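Long-range contacts in intracellular serine protease (Bacillus licheniformis, PDB 4ZOQ), which acts as a lanthipeptide protease, probably cleaving peptide bonds by the charge-relay chemistry of subtilisin-like serine endopeptidases: residues Ala10-Asp14 with Val246-Tyr250; Phe25-Thr30 with Met93-Ile97. All coordinates share one frame; numbering follows the deposited sequence.

From the N terminus the chain first runs through the loop Ala10-Asp14, then enters helix 24-30, which supplies the first half of contact 2. That contact closes when helix 86-97 brings Met93-Ile97 against Phe25-Thr30, 63 residues on. Contact 1 closes much later, when strand 246-249 returns to the N-terminal loop, so contact 2 is nested inside the loop closed by contact 1. The two also touch: Trp11 packs on Ile96, and Val246 on Phe25. Together they tie the segment ahead of the central sheet to the helix that starts at His86 and to the small two-stranded sheet of 246-249 and 269-272.

Contact 1: Ala10-Asp14 with Val246-Tyr250; sequences AWGLD and VLTTY
The indole of Trp11 lies against strand 246-249, with the methyl of Thr249 over one face and Leu247 at the rim. The aromatic part is a CH-pi contact: Thr249 CG2 stands 3.8 Å from the centroid of the six-membered ring of Trp11, 15° off the ring normal. In Thr249, OG1 sits between the backbone N and the carbonyl carbon (chi1 46°), which leaves CG2 on the far side from the carbonyl carbon and over the indole; OG1 is hydrogen-bonded to Thr88 O. At the ring edge, Trp11 CH2 meets the carbonyl O of Leu247 at 3.5 Å, near the ring plane, so the polarised C-H rim rather than the pi cloud faces the oxygen. The same corner of the ring approaches Thr248 CA at 3.9 Å. The remaining contacts are aliphatic. The Leu247 side chain runs alongside the indole in the opposite sense, bringing CD2 within 3.9 Å of Trp11 CZ3. The same Leu247 CD2 touches Leu13 CD2 at 3.7 Å, so one leucine methyl touches both Trp11 and Leu13. A serine in place of Trp11 would probably leave the Thr249 methyl without its ring and open a gap beside Leu247. No hydrogen bond crosses the contact; the loop is held instead by bonds such as that of Leu13 N to the hydroxyl of Tyr269. Around this cluster, helix 86-97 also packs on Trp11 through Asn95, Leu23 meets both Trp11 and Leu13, and strand 269-272 pairs antiparallel with strand 246-249.

Contact 2: Phe25-Thr30 with Met93-Ile97; sequences FAAKQT and MINII
A Met-aromatic contact between Met93 and Phe25 lies at one end of a helix-helix interface that packs N-terminal helix 24-30 on helix 86-97, whose first residue is His86 of the predicted charge relay. The two short helical segments cross at -49°, their axes 10.4 Å apart at closest approach. The Met93 sulfur lies 4.4 Å from the centroid of the Phe25 ring, obliquely placed, and Met93 CE comes to 3.4 Å from Phe25 CZ. The side chains cross at about a right angle: Met93 is bent at its second and third torsions, which carries sulfur and methyl to the CE2-CZ end of the ring. In Phe25, a chi1 of 73° sets CG between the backbone N and the carbonyl carbon and turns the ring toward Met93 and Ile96, with the methyl of Ala26 above one face near its rim. Farther along, Ala26 CB meets Ile96 CG1 at 3.6 Å, while the other branch, Ile96 CG2, reaches Phe25 CE2 at 4.0 Å. Ile97 CD1 lies along the bent Gln29 chain, 4.0 Å from Gln29 CG and as near to the amide carbon. Near the end of the contact Thr30 turns its methyl CG2 toward Ile96 O and Ile97, while its OG1 donates to Ala26 O at 2.8 Å, from above the carbonyl plane, and is also bonded to Tyr33 N. Ala26 O also accepts from Thr30 N, so two donors grip it. The Gln29 amide is likewise held outside the pair, by Ala333 N and Gln281 OE1. With polar groups turned to such partners and no hydrogen bond between the segments, the helices adhere through dispersion and hydrophobic burial, with a sulfur-aromatic term at Phe25.

Contact 1: Ala10-Asp14 with Val246-Tyr250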
loop_
_atom_site.group_PDB
_atom_site.type_symbol
_atom_site.label_atom_id
_atom_site.label_comp_id
_atom_site.label_asym_id
_atom_site.label_seq_id
_atom_site.Cartn_x
_atom_site.Cartn_y
_atom_site.Cartn_z
ATOM N N ALA B 10 -13.047 13.528 -9.904
ATOM C CA ALA B 10 -13.879 13.647 -8.720
ATOM C C ALA B 10 -13.360 14.766 -7.813
ATOM O O ALA B 10 -14.145 15.422 -7.114
ATOM C CB ALA B 10 -13.939 12.317 -7.977
ATOM N N TRP B 11 -12.051 15.019 -7.870
ATOM C CA TRP B 11 -11.454 16.042 -7.024
ATOM C C TRP B 11 -12.009 17.402 -7.394
ATOM O O TRP B 11 -12.260 17.685 -8.561
ATOM C CB TRP B 11 -9.933 16.066 -7.159
ATOM C CG TRP B 11 -9.230 14.798 -6.781
ATOM C CD1 TRP B 11 -9.773 13.704 -6.210
ATOM C CD2 TRP B 11 -7.830 14.522 -6.941
ATOM N NE1 TRP B 11 -8.813 12.743 -6.022
ATOM C CE2 TRP B 11 -7.610 13.224 -6.459
ATOM C CE3 TRP B 11 -6.750 15.239 -7.460
ATOM C CZ2 TRP B 11 -6.345 12.629 -6.479
ATOM C CZ3 TRP B 11 -5.497 14.651 -7.463
ATOM C CH2 TRP B 11 -5.306 13.360 -6.980
ATOM N N GLY B 12 -12.171 18.255 -6.389
ATOM C CA GLY B 12 -12.677 19.594 -6.600
ATOM C C GLY B 12 -11.683 20.469 -7.332
ATOM O O GLY B 12 -12.098 21.370 -8.062
ATOM N N LEU B 13 -10.382 20.255 -7.091
ATOM C CA LEU B 13 -9.326 20.977 -7.822
ATOM C C LEU B 13 -9.467 22.503 -7.648
ATOM O O LEU B 13 -8.932 23.288 -8.441
ATOM C CB LEU B 13 -9.336 20.602 -9.316
ATOM C CG LEU B 13 -9.083 19.143 -9.755
ATOM C CD1 LEU B 13 -9.244 19.023 -11.231
ATOM C CD2 LEU B 13 -7.668 18.686 -9.390
ATOM N N ASP B 14 -10.196 22.903 -6.605
ATOM C CA ASP B 14 -10.527 24.305 -6.341
ATOM C C ASP B 14 -11.161 25.012 -7.555
ATOM O O ASP B 14 -11.067 26.235 -7.696
ATOM C CB ASP B 14 -9.263 25.046 -5.894
ATOM C CG ASP B 14 -9.565 26.321 -5.144
ATOM O OD1 ASP B 14 -10.737 26.527 -4.747
ATOM O OD2 ASP B 14 -8.619 27.115 -4.933
ATOM N N VAL B 246 2.597 13.435 -11.516
ATOM C CA VAL B 246 1.185 13.166 -11.299
ATOM C C VAL B 246 0.655 14.004 -10.146
ATOM O O VAL B 246 1.374 14.264 -9.173
ATOM C CB VAL B 246 0.911 11.643 -11.045
ATOM C CG1 VAL B 246 1.308 10.844 -12.280
ATOM C CG2 VAL B 246 1.618 11.102 -9.784
ATOM N N LEU B 247 -0.593 14.458 -10.257
ATOM C CA LEU B 247 -1.181 15.219 -9.162
ATOM C C LEU B 247 -1.565 14.286 -8.006
ATOM O O LEU B 247 -2.017 13.163 -8.218
ATOM C CB LEU B 247 -2.399 16.026 -9.630
ATOM C CG LEU B 247 -2.744 17.235 -8.742
ATOM C CD1 LEU B 247 -1.617 18.244 -8.809
ATOM C CD2 LEU B 247 -4.055 17.895 -9.126
ATOM N N THR B 248 -1.394 14.780 -6.788
ATOM C CA THR B 248 -1.792 14.079 -5.568
ATOM C C THR B 248 -2.630 14.988 -4.667
ATOM O O THR B 248 -2.466 16.225 -4.645
ATOM C CB THR B 248 -0.557 13.630 -4.756
ATOM O OG1 THR B 248 0.227 14.785 -4.383
ATOM C CG2 THR B 248 0.309 12.704 -5.561
ATOM N N THR B 249 -3.498 14.377 -3.884
ATOM C CA THR B 249 -4.113 15.105 -2.788
ATOM C C THR B 249 -3.065 15.197 -1.699
ATOM O O THR B 249 -2.382 14.225 -1.373
ATOM C CB THR B 249 -5.392 14.443 -2.279
ATOM O OG1 THR B 249 -5.154 13.045 -2.117
ATOM C CG2 THR B 249 -6.525 14.612 -3.277
ATOM N N TYR B 250 -2.940 16.395 -1.148
ATOM C CA TYR B 250 -1.912 16.700 -0.165
ATOM C C TYR B 250 -2.636 17.380 1.003
ATOM O O TYR B 250 -3.662 18.045 0.769
ATOM C CB TYR B 250 -0.838 17.579 -0.802
ATOM C CG TYR B 250 0.498 17.568 -0.089
ATOM C CD1 TYR B 250 1.271 16.403 -0.025
ATOM C CD2 TYR B 250 1.014 18.738 0.466
ATOM C CE1 TYR B 250 2.498 16.390 0.615
ATOM C CE2 TYR B 250 2.243 18.742 1.099
ATOM C CZ TYR B 250 2.981 17.565 1.167
ATOM O OH TYR B 250 4.190 17.579 1.793
#

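Contact 2: Phe25-Thr30 with Met93-Ile97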
loop_
_atom_site.group_PDB
_atom_site.type_symbol
_atom_site.label_atom_id
_atom_site.label_comp_id
_atom_site.label_asym_id
_atom_site.label_seq_id
_atom_site.Cartn_x
_atom_site.Cartn_y
_atom_site.Cartn_z
ATOM N N PHE B 25 -2.926 10.773 -15.718
ATOM C CA PHE B 25 -2.954 9.370 -15.272
ATOM C C PHE B 25 -4.394 8.942 -14.908
ATOM O O PHE B 25 -4.797 7.807 -15.171
ATOM C CB PHE B 25 -1.999 9.128 -14.085
ATOM C CG PHE B 25 -2.487 9.705 -12.777
ATOM C CD1 PHE B 25 -2.223 11.024 -12.442
ATOM C CD2 PHE B 25 -3.254 8.934 -11.902
ATOM C CE1 PHE B 25 -2.708 11.558 -11.254
ATOM C CE2 PHE B 25 -3.736 9.466 -10.718
ATOM C CZ PHE B 25 -3.472 10.773 -10.401
ATOM N N ALA B 26 -5.169 9.844 -14.309
ATOM C CA ALA B 26 -6.537 9.493 -13.877
ATOM C C ALA B 26 -7.463 9.394 -15.084
ATOM O O ALA B 26 -8.270 8.467 -15.180
ATOM C CB ALA B 26 -7.078 10.501 -12.862
ATOM N N ALA B 27 -7.307 10.325 -16.024
ATOM C CA ALA B 27 -8.065 10.287 -17.276
ATOM C C ALA B 27 -7.749 8.998 -18.038
ATOM O O ALA B 27 -8.638 8.393 -18.629
ATOM C CB ALA B 27 -7.771 11.509 -18.142
ATOM N N LYS B 28 -6.484 8.579 -18.007
ATOM C CA LYS B 28 -6.101 7.327 -18.650
ATOM C C LYS B 28 -6.791 6.130 -17.991
ATOM O O LYS B 28 -7.459 5.347 -18.651
ATOM C CB LYS B 28 -4.585 7.165 -18.616
ATOM C CG LYS B 28 -4.101 5.975 -19.368
ATOM C CD LYS B 28 -2.580 5.832 -19.375
ATOM C CE LYS B 28 -2.171 4.740 -20.389
ATOM N NZ LYS B 28 -1.976 5.279 -21.771
ATOM N N GLN B 29 -6.693 6.053 -16.671
ATOM C CA GLN B 29 -7.278 4.969 -15.902
ATOM C C GLN B 29 -8.803 4.816 -16.091
ATOM O O GLN B 29 -9.308 3.702 -16.309
ATOM C CB GLN B 29 -6.961 5.187 -14.424
ATOM C CG GLN B 29 -5.535 4.839 -13.984
ATOM C CD GLN B 29 -5.337 3.331 -13.766
ATOM O OE1 GLN B 29 -6.173 2.511 -14.175
ATOM N NE2 GLN B 29 -4.268 2.968 -13.061
ATOM N N THR B 30 -9.515 5.946 -16.044
ATOM C CA THR B 30 -10.974 5.978 -15.984
ATOM C C THR B 30 -11.646 6.270 -17.335
ATOM O O THR B 30 -12.857 6.518 -17.375
ATOM C CB THR B 30 -11.468 7.053 -14.973
ATOM O OG1 THR B 30 -11.018 8.344 -15.404
ATOM C CG2 THR B 30 -10.945 6.779 -13.562
ATOM N N MET B 93 -4.978 8.484 -4.642
ATOM C CA MET B 93 -4.916 7.660 -5.834
ATOM C C MET B 93 -5.995 6.584 -5.799
ATOM O O MET B 93 -6.543 6.227 -6.850
ATOM C CB MET B 93 -3.546 7.030 -6.014
ATOM C CG MET B 93 -2.432 8.028 -6.172
ATOM S SD MET B 93 -2.861 9.393 -7.238
ATOM C CE MET B 93 -1.248 9.734 -8.004
ATOM N N ILE B 94 -6.322 6.072 -4.613
ATOM C CA ILE B 94 -7.458 5.180 -4.505
ATOM C C ILE B 94 -8.719 5.948 -4.861
ATOM O O ILE B 94 -9.582 5.462 -5.599
ATOM C CB ILE B 94 -7.660 4.627 -3.079
ATOM C CG1 ILE B 94 -6.515 3.727 -2.628
ATOM C CG2 ILE B 94 -9.014 3.911 -2.958
ATOM C CD1 ILE B 94 -6.403 3.708 -1.130
ATOM N N ASN B 95 -8.840 7.148 -4.291
ATOM C CA ASN B 95 -10.067 7.922 -4.447
ATOM C C ASN B 95 -10.379 8.372 -5.879
ATOM O O ASN B 95 -11.524 8.293 -6.314
ATOM C CB ASN B 95 -10.027 9.149 -3.546
ATOM C CG ASN B 95 -11.299 9.947 -3.619
ATOM O OD1 ASN B 95 -12.353 9.486 -3.194
ATOM N ND2 ASN B 95 -11.221 11.129 -4.204
ATOM N N ILE B 96 -9.368 8.842 -6.612
ATOM C CA ILE B 96 -9.611 9.411 -7.939
ATOM C C ILE B 96 -10.157 8.343 -8.901
ATOM O O ILE B 96 -10.949 8.662 -9.780
ATOM C CB ILE B 96 -8.337 10.080 -8.520
ATOM C CG1 ILE B 96 -8.703 10.973 -9.693
ATOM C CG2 ILE B 96 -7.257 9.070 -8.894
ATOM C CD1 ILE B 96 -9.597 12.152 -9.340
ATOM N N ILE B 97 -9.800 7.076 -8.670
ATOM C CA ILE B 97 -10.312 5.956 -9.459
ATOM C C ILE B 97 -11.646 5.405 -8.926
ATOM O O ILE B 97 -12.574 5.110 -9.703
ATOM C CB ILE B 97 -9.258 4.799 -9.490
ATOM C CG1 ILE B 97 -8.145 5.161 -10.476
ATOM C CG2 ILE B 97 -9.900 3.489 -9.897
ATOM C CD1 ILE B 97 -6.868 4.506 -10.218
#